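Local coordinates for inositol-1-monophosphatase (Mycobacterium tuberculosis, PDB 2Q74), which catalyses the Mg2+-dependent dephosphorylation of inositol 1-phosphate to free myo-inositol, and dimerises when the activator Mg2+ binds, at the interface of chains A and B. Numbering follows the deposited sequence. Chains: chain A/B, Inositol-1-monophosphatase.

The interface of chains A and B. Residues chain A 192-193, 196-197, 199; chain B 181, 188-189, 192-193, 196.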
ATOM      1  N   ALA A 192      -1.184   9.495 -16.016  1.00 78.80           N
ATOM      2  CA  ALA A 192      -0.998   8.055 -16.205  1.00 78.21           C
ATOM      3  C   ALA A 192      -0.142   7.769 -17.432  1.00 77.93           C
ATOM      4  O   ALA A 192       0.704   6.876 -17.433  1.00 77.58           O
ATOM      5  CB  ALA A 192      -2.345   7.366 -16.325  1.00 77.82           C
ATOM      6  N   GLU A 193      -0.374   8.559 -18.466  1.00 78.16           N
ATOM      7  CA  GLU A 193       0.369   8.483 -19.717  1.00 78.55           C
ATOM      8  C   GLU A 193       1.841   8.794 -19.452  1.00 77.53           C
ATOM      9  O   GLU A 193       2.737   8.085 -19.913  1.00 77.32           O
ATOM     10  CB  GLU A 193      -0.205   9.503 -20.710  1.00 79.29           C
ATOM     11  CG  GLU A 193      -0.164   9.095 -22.172  1.00 82.37           C
ATOM     12  CD  GLU A 193      -1.374   8.265 -22.590  1.00 86.38           C
ATOM     13  OE1 GLU A 193      -2.522   8.673 -22.277  1.00 88.02           O
ATOM     14  OE2 GLU A 193      -1.175   7.209 -23.244  1.00 89.32           O
ATOM     15  N   ALA A 196       3.555   5.863 -17.553  1.00 75.57           N
ATOM     16  CA  ALA A 196       3.882   4.743 -18.420  1.00 75.41           C
ATOM     17  C   ALA A 196       5.270   4.962 -19.031  1.00 75.34           C
ATOM     18  O   ALA A 196       6.054   4.038 -19.126  1.00 75.30           O
ATOM     19  CB  ALA A 196       2.821   4.557 -19.481  1.00 74.99           C
ATOM     20  N   HIS A 197       5.603   6.194 -19.372  1.00 75.51           N
ATOM     21  CA  HIS A 197       6.916   6.488 -19.928  1.00 76.02           C
ATOM     22  C   HIS A 197       8.056   6.273 -18.939  1.00 74.93           C
ATOM     23  O   HIS A 197       9.130   5.815 -19.322  1.00 75.27           O
ATOM     24  CB  HIS A 197       6.979   7.919 -20.467  1.00 77.09           C
ATOM     25  CG  HIS A 197       6.088   8.166 -21.649  1.00 80.04           C
ATOM     26  ND1 HIS A 197       5.934   9.414 -22.211  1.00 83.26           N
ATOM     27  CD2 HIS A 197       5.294   7.332 -22.361  1.00 82.96           C
ATOM     28  CE1 HIS A 197       5.094   9.338 -23.227  1.00 84.19           C
ATOM     29  NE2 HIS A 197       4.689   8.085 -23.337  1.00 84.08           N
ATOM     30  N   VAL A 199       7.873   4.281 -16.213  1.00 70.16           N
ATOM     31  CA  VAL A 199       7.778   2.894 -15.713  1.00 69.57           C
ATOM     32  C   VAL A 199       8.957   1.982 -16.112  1.00 69.73           C
ATOM     33  O   VAL A 199       9.511   1.276 -15.280  1.00 69.79           O
ATOM     34  CB  VAL A 199       6.425   2.213 -16.149  1.00 69.56           C
ATOM     35  CG1 VAL A 199       6.494   0.681 -16.016  1.00 68.39           C
ATOM     36  CG2 VAL A 199       5.245   2.762 -15.345  1.00 68.28           C
TER
ATOM     37  N   PHE B 181       2.345  -5.331 -12.045  1.00 79.24           N
ATOM     38  CA  PHE B 181       2.971  -5.861 -13.243  1.00 81.01           C
ATOM     39  C   PHE B 181       3.465  -7.267 -12.927  1.00 82.73           C
ATOM     40  O   PHE B 181       4.043  -7.507 -11.845  1.00 83.60           O
ATOM     41  CB  PHE B 181       4.139  -4.987 -13.685  1.00 80.89           C
ATOM     42  CG  PHE B 181       3.745  -3.579 -14.085  1.00 81.27           C
ATOM     43  CD1 PHE B 181       4.486  -2.488 -13.635  1.00 80.67           C
ATOM     44  CD2 PHE B 181       2.637  -3.341 -14.899  1.00 80.78           C
ATOM     45  CE1 PHE B 181       4.140  -1.202 -13.990  1.00 80.67           C
ATOM     46  CE2 PHE B 181       2.291  -2.056 -15.263  1.00 80.63           C
ATOM     47  CZ  PHE B 181       3.055  -0.980 -14.818  1.00 80.49           C
ATOM     48  N   ARG B 188       6.801  -3.842 -19.744  1.00 88.27           N
ATOM     49  CA  ARG B 188       6.049  -3.074 -18.740  1.00 86.96           C
ATOM     50  C   ARG B 188       5.325  -1.811 -19.232  1.00 85.93           C
ATOM     51  O   ARG B 188       4.189  -1.544 -18.807  1.00 85.53           O
ATOM     52  CB  ARG B 188       6.975  -2.715 -17.576  1.00 86.86           C
ATOM     53  CG  ARG B 188       7.190  -3.866 -16.626  1.00 86.33           C
ATOM     54  CD  ARG B 188       7.823  -3.412 -15.336  1.00 85.81           C
ATOM     55  NE  ARG B 188       7.866  -4.499 -14.361  1.00 85.41           N
ATOM     56  CZ  ARG B 188       8.347  -4.380 -13.126  1.00 85.98           C
ATOM     57  NH1 ARG B 188       8.842  -3.214 -12.708  1.00 86.04           N
ATOM     58  NH2 ARG B 188       8.343  -5.431 -12.302  1.00 85.81           N
ATOM     59  N   GLU B 189       5.973  -1.046 -20.113  1.00 84.70           N
ATOM     60  CA  GLU B 189       5.403   0.218 -20.594  1.00 83.90           C
ATOM     61  C   GLU B 189       4.031   0.056 -21.267  1.00 83.36           C
ATOM     62  O   GLU B 189       3.175   0.930 -21.127  1.00 83.16           O
ATOM     63  CB  GLU B 189       6.365   0.951 -21.538  1.00 83.77           C
ATOM     64  CG  GLU B 189       6.122   2.446 -21.545  1.00 83.67           C
ATOM     65  CD  GLU B 189       6.853   3.192 -22.636  1.00 84.19           C
ATOM     66  OE1 GLU B 189       7.992   2.814 -22.987  1.00 84.55           O
ATOM     67  OE2 GLU B 189       6.289   4.191 -23.129  1.00 84.86           O
ATOM     68  N   ALA B 192       1.413  -0.279 -18.577  1.00 78.79           N
ATOM     69  CA  ALA B 192       1.216   1.059 -18.016  1.00 78.20           C
ATOM     70  C   ALA B 192       0.375   1.912 -18.948  1.00 77.95           C
ATOM     71  O   ALA B 192      -0.471   2.702 -18.518  1.00 77.57           O
ATOM     72  CB  ALA B 192       2.567   1.724 -17.773  1.00 77.84           C
ATOM     73  N   GLU B 193       0.639   1.750 -20.235  1.00 78.13           N
ATOM     74  CA  GLU B 193      -0.087   2.453 -21.279  1.00 78.53           C
ATOM     75  C   GLU B 193      -1.556   2.054 -21.204  1.00 77.48           C
ATOM     76  O   GLU B 193      -2.444   2.898 -21.197  1.00 77.16           O
ATOM     77  CB  GLU B 193       0.495   2.069 -22.643  1.00 79.33           C
ATOM     78  CG  GLU B 193       0.460   3.155 -23.700  1.00 82.32           C
ATOM     79  CD  GLU B 193       1.660   4.086 -23.631  1.00 86.35           C
ATOM     80  OE1 GLU B 193       2.817   3.591 -23.587  1.00 87.95           O
ATOM     81  OE2 GLU B 193       1.444   5.319 -23.638  1.00 89.33           O
ATOM     82  N   ALA B 196      -3.345   3.630 -18.143  1.00 75.47           N
ATOM     83  CA  ALA B 196      -3.664   5.034 -18.337  1.00 75.44           C
ATOM     84  C   ALA B 196      -5.028   5.177 -18.999  1.00 75.38           C
ATOM     85  O   ALA B 196      -5.789   6.067 -18.656  1.00 75.22           O
ATOM     86  CB  ALA B 196      -2.582   5.731 -19.147  1.00 75.13           C
TER
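B:Glu189 OE2, a carboxylate oxygen, is the atom of its side chain nearest the imidazole of A:His197, yet nothing within this patch grips it across the contact: the count of bonds is zero. A:His197 CD2 lies 3.4 Å from B:Glu189 OE2. The two side chains cross obliquely, with the ring and carboxylate planes 77° apart, and A:His197 NE2 stays 4.2 Å from B:Glu189 OE2, so any attraction is at most long-range. The glutamate gets there as an extended chain running past the C-terminal end of helix 188-198 of chain A.

This patch belongs to the two-fold interface of the homodimer, where helix 188-198 of one subunit packs on its own copy. Near the middle the side chains of A:Glu193 and B:Glu193 cross at about a right angle, and A:Glu193 OE2 comes 3.3 Å from B:Glu193 OE2. Both chains bend at chi2 (86°), which turns the acids toward each other. If both carboxylates are charged they would repel, so one may be protonated; A:His197 NE2, 4.3 Å from B:Glu193 OE2, may also ease the charge if protonated. The carbonyl oxygen of A:Glu193 sits over one face of that imidazole, toward its rim.

Beneath the acids the contact is apolar. The alanine methyls, small enough to suit a close helix packing, form a reciprocal pair: A:Ala192 CB meets B:Ala196 CB at 3.3 Å, and A:Ala196 does the same with B:Ala192. A:Val199, just past the helix in the 3-10 helix 199-201, extends this greasy strip. Its two methyls divide the work, CG2 packing against B:Ala192 CB at 3.8 Å. CG1, anti to the backbone N (chi1 163°), reaches across B:Arg188 at CB, the side chains at about a right angle, and meets the phenyl tip to tip, with A:Val199 CG1 3.6 Å from B:Phe181 CE1.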